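Local coordinates for protein MFP2B (Ascaris suum, PDB 2BJR) that binds a zinc ion and probably enhances the polymerization of major sperm protein that drives amoeboid motility of nematode sperm, at residues A[36-41]-A[71-76]; A[57-60]-A[65-68]; A[215-220]-A[225-230]; A[231-236]-A[260-265]; A[270-275]-A[282-287]. One frame throughout, in Å; residues are numbered along the deposited sequence.

Contact 1. Residues A[36-41]-A[71-76]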
# COMPACT_ATOMS: atom_id res chain seq x y z
N ALA A 36 -13.49 1.47 -1.60
CA ALA A 36 -14.52 1.08 -0.66
C ALA A 36 -15.89 1.48 -1.12
O ALA A 36 -16.07 2.32 -2.00
CB ALA A 36 -14.27 1.65 0.71
N LEU A 37 -16.85 0.79 -0.54
CA LEU A 37 -18.27 0.88 -0.95
C LEU A 37 -19.19 0.84 0.26
O LEU A 37 -19.03 0.05 1.19
CB LEU A 37 -18.61 -0.29 -1.90
CG LEU A 37 -20.10 -0.47 -2.29
CD1 LEU A 37 -20.61 0.72 -3.15
CD2 LEU A 37 -20.22 -1.81 -3.03
N TRP A 38 -20.21 1.70 0.23
CA TRP A 38 -21.23 1.75 1.29
C TRP A 38 -22.60 1.99 0.64
O TRP A 38 -22.69 2.38 -0.53
CB TRP A 38 -20.87 2.89 2.25
CG TRP A 38 -21.77 3.09 3.47
CD1 TRP A 38 -21.95 2.26 4.54
CD2 TRP A 38 -22.58 4.24 3.72
NE1 TRP A 38 -22.85 2.83 5.42
CE2 TRP A 38 -23.24 4.04 4.95
CE3 TRP A 38 -22.81 5.41 3.02
CZ2 TRP A 38 -24.12 4.98 5.49
CZ3 TRP A 38 -23.68 6.36 3.58
CH2 TRP A 38 -24.31 6.13 4.79
N TYR A 39 -23.64 1.71 1.41
CA TYR A 39 -25.02 1.85 0.93
C TYR A 39 -25.80 2.63 1.94
O TYR A 39 -25.62 2.47 3.15
CB TYR A 39 -25.70 0.50 0.74
CG TYR A 39 -25.21 -0.27 -0.43
CD1 TYR A 39 -24.06 -0.99 -0.33
CD2 TYR A 39 -25.90 -0.32 -1.61
CE1 TYR A 39 -23.61 -1.73 -1.36
CE2 TYR A 39 -25.46 -1.06 -2.65
CZ TYR A 39 -24.29 -1.75 -2.53
OH TYR A 39 -23.81 -2.53 -3.57
N LYS A 40 -26.67 3.50 1.45
CA LYS A 40 -27.62 4.19 2.29
C LYS A 40 -28.97 4.04 1.61
O LYS A 40 -29.13 4.49 0.49
CB LYS A 40 -27.25 5.66 2.37
CG LYS A 40 -28.20 6.50 3.22
CD LYS A 40 -28.01 6.25 4.66
CE LYS A 40 -28.89 7.14 5.51
NZ LYS A 40 -28.54 6.87 6.93
N ASN A 41 -29.91 3.36 2.28
CA ASN A 41 -31.27 3.18 1.77
C ASN A 41 -31.25 2.53 0.37
O ASN A 41 -31.90 3.00 -0.53
CB ASN A 41 -32.00 4.55 1.73
CG ASN A 41 -32.14 5.24 3.16
OD1 ASN A 41 -32.42 4.59 4.18
ND2 ASN A 41 -31.95 6.56 3.18
N LYS A 71 -20.76 4.72 13.91
CA LYS A 71 -22.04 5.40 14.16
C LYS A 71 -22.65 6.14 12.94
O LYS A 71 -23.87 6.16 12.77
CB LYS A 71 -21.91 6.35 15.34
CG LYS A 71 -21.92 5.60 16.66
CD LYS A 71 -21.74 6.56 17.85
CE LYS A 71 -21.24 5.85 19.17
NZ LYS A 71 -22.35 5.37 20.07
N ASP A 72 -21.80 6.71 12.08
CA ASP A 72 -22.27 7.22 10.80
C ASP A 72 -22.69 6.07 9.86
O ASP A 72 -23.74 6.10 9.23
CB ASP A 72 -21.17 8.04 10.12
CG ASP A 72 -20.72 9.28 10.91
OD1 ASP A 72 -21.54 9.87 11.67
OD2 ASP A 72 -19.56 9.77 10.78
N LEU A 73 -21.87 5.03 9.78
CA LEU A 73 -21.94 4.08 8.66
C LEU A 73 -22.55 2.74 8.99
O LEU A 73 -22.87 1.94 8.10
CB LEU A 73 -20.51 3.82 8.13
CG LEU A 73 -19.80 5.07 7.59
CD1 LEU A 73 -18.33 4.77 7.35
CD2 LEU A 73 -20.44 5.53 6.34
N GLY A 74 -22.71 2.46 10.27
CA GLY A 74 -23.02 1.12 10.70
C GLY A 74 -21.74 0.34 10.81
O GLY A 74 -20.63 0.88 10.61
N GLY A 75 -21.86 -0.94 11.13
CA GLY A 75 -20.70 -1.73 11.51
C GLY A 75 -19.78 -2.17 10.37
O GLY A 75 -18.64 -2.55 10.65
N GLN A 76 -20.27 -2.13 9.13
CA GLN A 76 -19.52 -2.67 8.00
C GLN A 76 -19.71 -1.92 6.68
O GLN A 76 -20.80 -1.35 6.37
CB GLN A 76 -19.75 -4.19 7.82
CG GLN A 76 -21.19 -4.68 7.75
CD GLN A 76 -21.87 -4.89 9.12
OE1 GLN A 76 -23.09 -4.71 9.24
NE2 GLN A 76 -21.08 -5.23 10.16
O HOH W 1 -26.07 8.12 7.64
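Trp38 reaches from strand 34-40 to the end of helix 70-73, where its indole nitrogen NE1 donates to Leu73 O at 2.8 Å. The N-H...O angle is 150°; NE1 meets a lone pair of Leu73 O in the carbonyl plane, while that oxygen sits 18° out of the indole plane. With CG anti to the backbone N (chi1 -177°), the indole leaves the strand and turns one face to Leu73, whose methyl CD2 sits 3.6 Å from the centroid of the five-membered ring of Trp38, a CH-pi contact over the face. One residue thus covers a ring face and satisfies its N-H. The arrangement packs a short helix on one side of an antiparallel sheet; Phe60 of strand 55-62 and Leu67 of strand 65-67 also border Trp38, while Gly74, with positive phi, leads the chain out of the helix toward strand 76-81. Further along, Lys40 NZ donates to a water at 2.9 Å, and that water reaches Asp72 O only through a weak bond of 3.5 Å.

Contact 2. Residues A[57-60]-A[65-68]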
# COMPACT_ATOMS: atom_id res chain seq x y z
N GLU A 57 -10.37 1.88 8.76
CA GLU A 57 -11.08 3.13 8.92
C GLU A 57 -11.53 3.51 7.53
O GLU A 57 -11.02 2.98 6.53
CB GLU A 57 -10.18 4.19 9.54
CG GLU A 57 -9.90 3.95 11.02
CD GLU A 57 -9.22 5.10 11.75
OE1 GLU A 57 -9.13 6.22 11.22
OE2 GLU A 57 -8.76 4.90 12.89
N CYS A 58 -12.53 4.37 7.41
CA CYS A 58 -13.05 4.72 6.12
C CYS A 58 -13.77 6.07 6.12
O CYS A 58 -14.06 6.64 7.18
CB CYS A 58 -13.95 3.61 5.58
SG CYS A 58 -15.27 3.19 6.77
N SER A 59 -14.01 6.57 4.92
CA SER A 59 -14.61 7.88 4.68
C SER A 59 -15.47 7.88 3.44
O SER A 59 -15.04 7.43 2.37
CB SER A 59 -13.52 8.95 4.53
OG SER A 59 -14.07 10.23 4.27
N PHE A 60 -16.71 8.38 3.56
CA PHE A 60 -17.65 8.45 2.45
C PHE A 60 -18.32 9.84 2.50
O PHE A 60 -18.54 10.35 3.59
CB PHE A 60 -18.74 7.37 2.54
CG PHE A 60 -18.24 5.97 2.41
CD1 PHE A 60 -17.71 5.34 3.48
CD2 PHE A 60 -18.18 5.34 1.16
CE1 PHE A 60 -17.20 4.08 3.39
CE2 PHE A 60 -17.70 4.06 1.05
CZ PHE A 60 -17.19 3.45 2.14
N SER A 65 -21.55 15.73 4.14
CA SER A 65 -20.74 15.54 5.32
C SER A 65 -19.79 14.41 5.05
O SER A 65 -20.01 13.61 4.14
CB SER A 65 -21.63 15.19 6.51
OG SER A 65 -22.50 16.31 6.76
N GLU A 66 -18.73 14.35 5.83
CA GLU A 66 -17.85 13.20 5.77
C GLU A 66 -18.31 12.18 6.81
O GLU A 66 -18.35 12.48 8.01
CB GLU A 66 -16.41 13.61 6.05
CG GLU A 66 -15.51 12.38 6.13
CD GLU A 66 -14.05 12.73 6.42
OE1 GLU A 66 -13.80 13.63 7.30
OE2 GLU A 66 -13.19 12.09 5.80
N LEU A 67 -18.69 10.99 6.37
CA LEU A 67 -19.09 9.94 7.30
C LEU A 67 -17.94 8.96 7.46
O LEU A 67 -17.44 8.41 6.47
CB LEU A 67 -20.26 9.15 6.75
CG LEU A 67 -21.61 9.80 6.38
CD1 LEU A 67 -22.76 8.80 6.61
CD2 LEU A 67 -21.88 11.07 7.10
N THR A 68 -17.54 8.73 8.70
CA THR A 68 -16.42 7.87 9.03
C THR A 68 -16.75 6.92 10.13
O THR A 68 -16.15 5.86 10.21
CB THR A 68 -15.20 8.68 9.46
OG1 THR A 68 -15.55 9.58 10.54
CG2 THR A 68 -14.73 9.58 8.36
O HOH W 2 -13.52 5.05 10.09
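Phe60 and Leu67 form an antiparallel hydrogen-bonded pair, with Phe60 N donating to Leu67 O at 3.0 Å and Leu67 N returning a nearly straight bond to Phe60 O at 2.9 Å. They belong to the beta hairpin of strands 55-62 and 65-67, the latter lying at the outer edge of a six-stranded antiparallel sheet. Over the short segments the strand directions differ by 151°, and beyond the pair the regular pattern gives way at Thr68. There a water takes over as intermediary, accepting from Cys58 N and donating to Thr68 O.

The side chains add a polar clasp beside this backbone pairing. Ser59 OG donates to Glu66 OE2 at 2.6 Å, meeting the anti lone pair of that oxygen, the one turned away from OE1. Glu66 can reach across because a chi1 of 175° directs its chain away from its own amide nitrogen and the rest is extended. The carboxylate is further held by Gly147 N at OE1, and Ser59 OG also bonds Ser144 OG, so the clasp ties the hairpin to the neighbouring four-stranded sheet. Phe60 and Leu67 project from the other face, where Leu73 of helix 70-73 packs on both. At the end of the pairing, the methyl CG2 of Thr68 lies against the backbone oxygen of Cys58, 3.2 Å from Cys58 O.

Contact 3. Residues A[215-220]-A[225-230]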
# COMPACT_ATOMS: atom_id res chain seq x y z
N GLY A 215 19.85 -8.67 3.67
CA GLY A 215 19.95 -9.81 2.75
C GLY A 215 20.50 -11.10 3.33
O GLY A 215 21.04 -11.94 2.59
N ARG A 216 20.41 -11.28 4.64
CA ARG A 216 20.97 -12.45 5.29
C ARG A 216 20.39 -12.62 6.67
O ARG A 216 19.73 -11.74 7.20
CB ARG A 216 22.52 -12.29 5.39
CG ARG A 216 23.00 -11.03 6.18
CD ARG A 216 24.43 -11.17 6.63
NE ARG A 216 25.07 -10.01 7.23
CZ ARG A 216 24.96 -9.63 8.48
NH1 ARG A 216 24.18 -10.29 9.31
NH2 ARG A 216 25.63 -8.56 8.91
N SER A 217 20.65 -13.75 7.31
CA SER A 217 20.36 -13.88 8.73
C SER A 217 21.17 -12.84 9.55
O SER A 217 22.34 -12.54 9.27
CB SER A 217 20.62 -15.33 9.22
OG SER A 217 19.83 -16.28 8.47
N LEU A 218 20.51 -12.27 10.54
CA LEU A 218 21.11 -11.37 11.48
C LEU A 218 21.74 -12.05 12.68
O LEU A 218 21.30 -13.11 13.12
CB LEU A 218 20.02 -10.40 12.02
CG LEU A 218 19.33 -9.57 10.94
CD1 LEU A 218 18.38 -8.56 11.64
CD2 LEU A 218 20.30 -8.85 10.04
N ASP A 219 22.77 -11.42 13.21
CA ASP A 219 23.24 -11.70 14.58
C ASP A 219 22.45 -10.78 15.50
O ASP A 219 22.83 -9.63 15.71
CB ASP A 219 24.75 -11.46 14.65
CG ASP A 219 25.33 -11.55 16.05
OD1 ASP A 219 24.71 -12.07 17.01
OD2 ASP A 219 26.48 -11.09 16.25
N THR A 220 21.30 -11.27 15.97
CA THR A 220 20.27 -10.40 16.52
C THR A 220 20.11 -10.49 18.05
O THR A 220 20.91 -11.12 18.74
CB THR A 220 18.93 -10.60 15.76
OG1 THR A 220 18.01 -9.56 16.10
CG2 THR A 220 18.21 -11.89 16.15
N ASN A 225 13.90 -13.72 16.05
CA ASN A 225 14.28 -14.54 14.92
C ASN A 225 15.36 -13.87 14.06
O ASN A 225 15.22 -12.67 13.72
CB ASN A 225 13.03 -14.83 14.10
CG ASN A 225 13.16 -15.98 13.16
OD1 ASN A 225 13.88 -15.92 12.17
ND2 ASN A 225 12.43 -17.07 13.46
N PRO A 226 16.44 -14.59 13.73
CA PRO A 226 17.48 -14.05 12.85
C PRO A 226 17.02 -13.64 11.43
O PRO A 226 17.71 -12.83 10.79
CB PRO A 226 18.52 -15.19 12.78
CG PRO A 226 18.23 -16.09 13.91
CD PRO A 226 16.74 -15.97 14.16
N ASP A 227 15.91 -14.18 10.93
CA ASP A 227 15.42 -13.86 9.58
C ASP A 227 14.20 -12.94 9.73
O ASP A 227 13.08 -13.36 10.08
CB ASP A 227 15.11 -15.12 8.79
CG ASP A 227 16.34 -15.95 8.56
OD1 ASP A 227 17.39 -15.40 8.12
OD2 ASP A 227 16.37 -17.17 8.82
N GLN A 228 14.47 -11.67 9.47
CA GLN A 228 13.52 -10.59 9.68
C GLN A 228 13.32 -9.87 8.37
O GLN A 228 14.26 -9.67 7.64
CB GLN A 228 14.10 -9.63 10.70
CG GLN A 228 14.21 -10.19 12.09
CD GLN A 228 15.09 -9.36 13.03
OE1 GLN A 228 15.21 -8.13 12.88
NE2 GLN A 228 15.69 -10.02 13.99
N TYR A 229 12.09 -9.49 8.06
CA TYR A 229 11.75 -8.94 6.78
C TYR A 229 10.96 -7.65 6.95
O TYR A 229 10.36 -7.43 7.98
CB TYR A 229 10.92 -9.90 5.97
CG TYR A 229 11.56 -11.29 5.78
CD1 TYR A 229 11.49 -12.26 6.80
CD2 TYR A 229 12.22 -11.60 4.61
CE1 TYR A 229 12.02 -13.52 6.63
CE2 TYR A 229 12.82 -12.87 4.46
CZ TYR A 229 12.65 -13.82 5.47
OH TYR A 229 13.21 -15.07 5.36
N VAL A 230 11.05 -6.78 5.95
CA VAL A 230 10.45 -5.45 6.03
C VAL A 230 8.92 -5.46 5.91
O VAL A 230 8.35 -6.04 4.99
CB VAL A 230 11.00 -4.60 4.89
CG1 VAL A 230 10.29 -3.18 4.89
CG2 VAL A 230 12.50 -4.42 5.06
O HOH W 3 17.27 -11.11 8.70
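Asp227 OD1 is gripped by two groups: Ser217 OG donates to it at 2.6 Å, on the syn side and 19° out of the carboxylate plane, and Arg212 forms a salt bridge with the same oxygen. Alongside, Leu218 N gives Pro226 O an almost perfectly straight bond of 2.9 Å. This is a loop folded back on itself ahead of strand 229-235, and an Asx turn, in which Asn225 OD1 accepts from Asp227 N, shapes its returning limb. Gln228 stretches out beyond CG and spends its NE2 twice, on Asn225 O at 2.7 Å and on Thr220 OG1 at 3.2 Å, both acceptors lying close to the amide plane. Gln228 OE1 lies 3.4 Å from Leu218 CD1 and accepts from Leu325 N, while Thr220 OG1 is also bonded to Glu323 O. With both ends of the amide engaged, the rotation of the Gln228 amide is fixed, and the loop is tied through it to strand 322-329 of the adjoining sheet.

Contact 4. Residues A[231-236]-A[260-265]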
# COMPACT_ATOMS: atom_id res chain seq x y z
N ALA A 231 8.26 -4.77 6.84
CA ALA A 231 6.81 -4.62 6.83
C ALA A 231 6.49 -3.21 7.30
O ALA A 231 7.30 -2.59 8.01
CB ALA A 231 6.19 -5.64 7.74
N LEU A 232 5.30 -2.75 6.90
CA LEU A 232 4.75 -1.46 7.23
C LEU A 232 3.41 -1.60 7.92
O LEU A 232 2.59 -2.42 7.53
CB LEU A 232 4.55 -0.67 5.96
CG LEU A 232 3.81 0.66 5.96
CD1 LEU A 232 4.64 1.68 6.63
CD2 LEU A 232 3.41 1.05 4.54
N TRP A 233 3.24 -0.81 8.97
CA TRP A 233 2.01 -0.72 9.73
C TRP A 233 1.71 0.79 9.89
O TRP A 233 2.51 1.63 9.46
CB TRP A 233 2.29 -1.29 11.08
CG TRP A 233 1.17 -1.74 11.89
CD1 TRP A 233 0.07 -2.40 11.48
CD2 TRP A 233 1.06 -1.61 13.30
NE1 TRP A 233 -0.72 -2.72 12.55
CE2 TRP A 233 -0.14 -2.23 13.69
CE3 TRP A 233 1.88 -1.06 14.29
CZ2 TRP A 233 -0.54 -2.34 15.02
CZ3 TRP A 233 1.48 -1.15 15.63
CH2 TRP A 233 0.28 -1.78 15.98
N TYR A 234 0.58 1.11 10.52
CA TYR A 234 0.16 2.49 10.74
C TYR A 234 -0.33 2.67 12.17
O TYR A 234 -1.03 1.82 12.66
CB TYR A 234 -0.93 2.83 9.75
CG TYR A 234 -0.39 3.17 8.41
CD1 TYR A 234 -0.25 2.18 7.42
CD2 TYR A 234 -0.04 4.48 8.08
CE1 TYR A 234 0.32 2.45 6.21
CE2 TYR A 234 0.48 4.77 6.80
CZ TYR A 234 0.69 3.74 5.90
OH TYR A 234 1.16 4.01 4.66
N GLN A 235 0.06 3.77 12.80
CA GLN A 235 -0.48 4.16 14.11
C GLN A 235 -0.77 5.65 14.07
O GLN A 235 0.11 6.45 13.75
CB GLN A 235 0.53 3.93 15.23
CG GLN A 235 0.58 2.53 15.77
CD GLN A 235 -0.72 2.09 16.48
OE1 GLN A 235 -1.46 2.91 17.00
NE2 GLN A 235 -1.01 0.81 16.42
N SER A 236 -2.02 6.00 14.35
CA SER A 236 -2.49 7.37 14.22
C SER A 236 -2.16 8.06 12.93
O SER A 236 -1.73 9.19 12.95
CB SER A 236 -1.94 8.20 15.37
OG SER A 236 -2.27 7.62 16.62
N HIS A 260 6.15 2.59 22.63
CA HIS A 260 5.72 1.23 22.93
C HIS A 260 6.23 0.19 21.91
O HIS A 260 6.60 0.54 20.80
CB HIS A 260 4.19 1.10 22.91
CG HIS A 260 3.47 2.20 23.64
ND1 HIS A 260 2.56 3.03 23.02
CD2 HIS A 260 3.48 2.56 24.95
CE1 HIS A 260 2.08 3.89 23.90
NE2 HIS A 260 2.61 3.62 25.08
N GLU A 261 6.16 -1.07 22.34
CA GLU A 261 6.34 -2.22 21.48
C GLU A 261 4.99 -2.83 21.22
O GLU A 261 4.17 -2.97 22.14
CB GLU A 261 7.22 -3.23 22.15
CG GLU A 261 7.44 -4.48 21.33
CD GLU A 261 8.27 -5.54 22.05
OE1 GLU A 261 7.90 -5.90 23.18
OE2 GLU A 261 9.22 -6.06 21.47
N TYR A 262 4.77 -3.24 19.97
CA TYR A 262 3.55 -3.89 19.54
C TYR A 262 3.94 -5.22 18.93
O TYR A 262 4.63 -5.24 17.90
CB TYR A 262 2.82 -3.05 18.51
CG TYR A 262 2.41 -1.69 18.98
CD1 TYR A 262 3.29 -0.63 18.95
CD2 TYR A 262 1.12 -1.46 19.47
CE1 TYR A 262 2.93 0.60 19.37
CE2 TYR A 262 0.74 -0.20 19.86
CZ TYR A 262 1.65 0.83 19.82
OH TYR A 262 1.29 2.09 20.24
N ARG A 263 3.54 -6.31 19.58
CA ARG A 263 3.84 -7.69 19.14
C ARG A 263 2.59 -8.56 19.06
O ARG A 263 2.69 -9.71 18.74
CB ARG A 263 4.73 -8.40 20.18
CG ARG A 263 6.19 -8.09 20.23
CD ARG A 263 7.02 -9.17 20.99
NE ARG A 263 8.30 -9.49 20.35
CZ ARG A 263 8.65 -10.66 19.82
NH1 ARG A 263 7.83 -11.72 19.79
NH2 ARG A 263 9.84 -10.79 19.31
N GLN A 264 1.42 -8.05 19.40
CA GLN A 264 0.19 -8.83 19.26
C GLN A 264 -0.96 -7.94 18.83
O GLN A 264 -0.89 -6.71 18.95
CB GLN A 264 -0.15 -9.55 20.59
CG GLN A 264 -0.51 -8.63 21.73
CD GLN A 264 -0.78 -9.38 23.10
OE1 GLN A 264 -1.51 -10.39 23.14
NE2 GLN A 264 -0.20 -8.88 24.18
N LYS A 265 -2.00 -8.58 18.28
CA LYS A 265 -3.20 -7.92 17.78
C LYS A 265 -2.84 -6.87 16.72
O LYS A 265 -3.39 -5.77 16.68
CB LYS A 265 -4.01 -7.32 18.93
CG LYS A 265 -4.59 -8.39 19.89
CD LYS A 265 -5.49 -7.76 20.96
CE LYS A 265 -5.70 -8.72 22.13
NZ LYS A 265 -6.39 -8.05 23.27
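Strands 229-235 and 260-262 belong to one antiparallel sheet, and an edge-to-face (T-shaped) aromatic pair spans the space between them. They are not hydrogen-bonded neighbours: even the nearest alpha carbons, those of Trp233 and Tyr262, are 10.4 Å apart, so the side chains must make the whole connection. A chi1 of -160° turns the Trp233 indole away from its own backbone N and presents the far edge of the six-membered ring to Tyr262. Atom CZ3 of Trp233 stands over one face of the tyrosine ring, displaced toward the rim, 3.5 Å from Tyr262 CG. Trp233 CH2 lies 3.6 Å from Tyr262 CD2. The two six-membered rings have centroids 5.1 Å apart and planes inclined at 66°.

Gln235 joins from the same strand. Folded at its second torsion, it lays its amide nearly parallel to the tyrosine ring, the planes 13° apart, and brings NE2 within 4.0 Å of Tyr262 CE2. The phenol end of Tyr262 is held within its own segment, since His260 ND1 donates to Tyr262 OH at 3.2 Å. Trp233 NE1 is bonded to Ile266 O, and Phe255 stacks on its indole. The polar groups of both aromatics are therefore engaged at their rims, leaving carbon edge against carbon face: the attraction across the contact is probably dispersion with a weak electrostatic component from ring hydrogens directed at the pi cloud.

Contact 5. Residues A[270-275]-A[282-287]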
# COMPACT_ATOMS: atom_id res chain seq x y z
N GLN A 270 1.56 -4.36 5.65
CA GLN A 270 1.98 -4.41 4.25
C GLN A 270 3.39 -4.99 4.21
O GLN A 270 4.27 -4.56 4.96
CB GLN A 270 1.91 -3.06 3.60
CG GLN A 270 0.48 -2.50 3.56
CD GLN A 270 0.41 -1.10 2.95
OE1 GLN A 270 1.16 -0.81 2.05
NE2 GLN A 270 -0.55 -0.28 3.39
N ILE A 271 3.59 -5.97 3.36
CA ILE A 271 4.88 -6.62 3.25
C ILE A 271 5.56 -6.19 1.96
O ILE A 271 5.00 -6.28 0.86
CB ILE A 271 4.73 -8.13 3.30
CG1 ILE A 271 4.16 -8.59 4.67
CG2 ILE A 271 6.10 -8.80 3.03
CD1 ILE A 271 3.87 -10.08 4.82
N LEU A 272 6.83 -5.77 2.09
CA LEU A 272 7.59 -5.33 0.93
C LEU A 272 8.06 -6.56 0.12
O LEU A 272 8.53 -7.53 0.71
CB LEU A 272 8.80 -4.46 1.36
CG LEU A 272 9.63 -3.89 0.23
CD1 LEU A 272 8.84 -2.95 -0.58
CD2 LEU A 272 10.84 -3.19 0.78
N TYR A 273 7.89 -6.51 -1.20
CA TYR A 273 8.30 -7.57 -2.09
C TYR A 273 9.38 -7.09 -3.05
O TYR A 273 9.33 -5.97 -3.53
CB TYR A 273 7.14 -8.04 -2.95
CG TYR A 273 6.18 -9.03 -2.35
CD1 TYR A 273 6.34 -9.58 -1.09
CD2 TYR A 273 5.08 -9.44 -3.09
CE1 TYR A 273 5.43 -10.52 -0.59
CE2 TYR A 273 4.17 -10.38 -2.60
CZ TYR A 273 4.35 -10.92 -1.36
OH TYR A 273 3.44 -11.85 -0.90
N GLU A 274 10.34 -7.98 -3.32
CA GLU A 274 11.33 -7.76 -4.36
C GLU A 274 10.75 -8.40 -5.60
O GLU A 274 10.51 -9.64 -5.64
CB GLU A 274 12.65 -8.44 -3.97
CG GLU A 274 13.78 -8.28 -4.97
CD GLU A 274 15.08 -8.77 -4.35
OE1 GLU A 274 15.15 -9.98 -4.06
OE2 GLU A 274 15.99 -7.94 -4.11
N LEU A 275 10.54 -7.57 -6.60
CA LEU A 275 9.99 -8.01 -7.85
C LEU A 275 10.99 -8.85 -8.64
O LEU A 275 12.17 -8.76 -8.40
CB LEU A 275 9.61 -6.81 -8.66
CG LEU A 275 8.47 -6.05 -8.00
CD1 LEU A 275 8.29 -4.75 -8.73
CD2 LEU A 275 7.20 -6.91 -8.02
N PHE A 282 14.45 -1.02 -10.60
CA PHE A 282 15.35 -0.66 -9.52
C PHE A 282 15.80 -1.92 -8.76
O PHE A 282 15.12 -2.96 -8.82
CB PHE A 282 14.65 0.33 -8.56
CG PHE A 282 13.39 -0.22 -7.97
CD1 PHE A 282 13.42 -0.95 -6.80
CD2 PHE A 282 12.18 -0.03 -8.63
CE1 PHE A 282 12.24 -1.49 -6.27
CE2 PHE A 282 11.00 -0.56 -8.11
CZ PHE A 282 11.04 -1.29 -6.94
N ASP A 283 16.94 -1.83 -8.07
CA ASP A 283 17.43 -2.87 -7.22
C ASP A 283 17.56 -2.39 -5.77
O ASP A 283 17.87 -1.23 -5.52
CB ASP A 283 18.83 -3.34 -7.70
CG ASP A 283 18.79 -3.81 -9.15
OD1 ASP A 283 18.00 -4.74 -9.44
OD2 ASP A 283 19.42 -3.24 -10.07
N TYR A 284 17.42 -3.32 -4.83
CA TYR A 284 17.56 -3.01 -3.42
C TYR A 284 18.94 -3.39 -2.91
O TYR A 284 19.52 -4.38 -3.37
CB TYR A 284 16.57 -3.83 -2.58
CG TYR A 284 15.13 -3.39 -2.69
CD1 TYR A 284 14.15 -4.29 -3.04
CD2 TYR A 284 14.76 -2.08 -2.43
CE1 TYR A 284 12.79 -3.91 -3.11
CE2 TYR A 284 13.43 -1.68 -2.58
CZ TYR A 284 12.45 -2.60 -2.88
OH TYR A 284 11.12 -2.17 -2.99
N ASP A 285 19.41 -2.65 -1.91
CA ASP A 285 20.57 -3.01 -1.12
C ASP A 285 20.53 -2.24 0.18
O ASP A 285 19.88 -1.20 0.26
CB ASP A 285 21.83 -2.57 -1.86
CG ASP A 285 23.08 -3.27 -1.38
OD1 ASP A 285 23.02 -4.25 -0.58
OD2 ASP A 285 24.16 -2.84 -1.80
N TRP A 286 21.21 -2.72 1.20
CA TRP A 286 21.21 -2.06 2.50
C TRP A 286 22.48 -1.28 2.55
O TRP A 286 23.54 -1.84 2.24
CB TRP A 286 21.10 -3.06 3.64
CG TRP A 286 19.79 -3.80 3.60
CD1 TRP A 286 19.44 -4.82 2.75
CD2 TRP A 286 18.67 -3.57 4.44
NE1 TRP A 286 18.16 -5.24 3.03
CE2 TRP A 286 17.66 -4.49 4.05
CE3 TRP A 286 18.40 -2.67 5.47
CZ2 TRP A 286 16.41 -4.53 4.66
CZ3 TRP A 286 17.14 -2.72 6.06
CH2 TRP A 286 16.18 -3.68 5.68
N LYS A 287 22.38 0.00 2.87
CA LYS A 287 23.54 0.92 2.84
C LYS A 287 23.73 1.59 4.18
O LYS A 287 22.74 1.85 4.88
CB LYS A 287 23.33 2.00 1.78
CG LYS A 287 23.15 1.51 0.36
CD LYS A 287 24.47 0.80 -0.11
CE LYS A 287 24.50 0.62 -1.62
NZ LYS A 287 25.52 -0.43 -2.01
O HOH W 4 9.57 -3.60 -4.67
O HOH W 5 16.45 -6.02 -5.67
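Tyr284 on strand 282-288 projects toward strand 268-274, and in doing so joins two different antiparallel sheets of the same family region. The strand segments run at 117° to each other and approach no closer than 9.3 Å between axes, a gap filled by side chains and bridged by water.

The apolar part is the meeting of Leu272 and Tyr284, whose side chains reach out to each other from their two strands. With chi1 at -178°, the branch point of Leu272 lies opposite its own amide nitrogen, sending both methyls toward the phenol: CD1 lies 3.4 Å from Tyr284 OH, and CD2 comes obliquely to the ring, 4.0 Å from Tyr284 CZ. Leu357 of strand 355-361 touches both residues.

The polar part runs through two waters. One donates to Tyr273 O at 2.6 Å and is also hydrogen-bonded to Tyr284 OH, a hydroxyl that has a further partner in Asn193 ND2. This phenol oxygen thus has polar company even though leucine methyls crowd it. Near the base of the same side chain, the second water links a carboxylate to the strand backbone, and Glu274 therefore reaches strand 282-288 by way of solvent. That water accepts from Tyr284 N at 3.0 Å and donates to Glu274 OE2 at 2.5 Å.

The five contacts fall into two groups, one in each of the two family regions. Contact 2 is nested within the chain loop closed by contact 1; their centres are 9 Å apart, and they touch through Trp38, Phe60, Leu67 and Leu73 on one face of the first sheet. Contacts 3, 4 and 5 follow in series in the second region. Contacts 3 and 4 share strand 229-235, which pairs with strand 268-274 of contact 5. Contacts 1 and 3 have centres 42 Å apart, but the nearest atoms of contacts 2 and 4 are about 7 Å apart, without touching. Each group joins elements of its own region, and all five lie away from the zinc site.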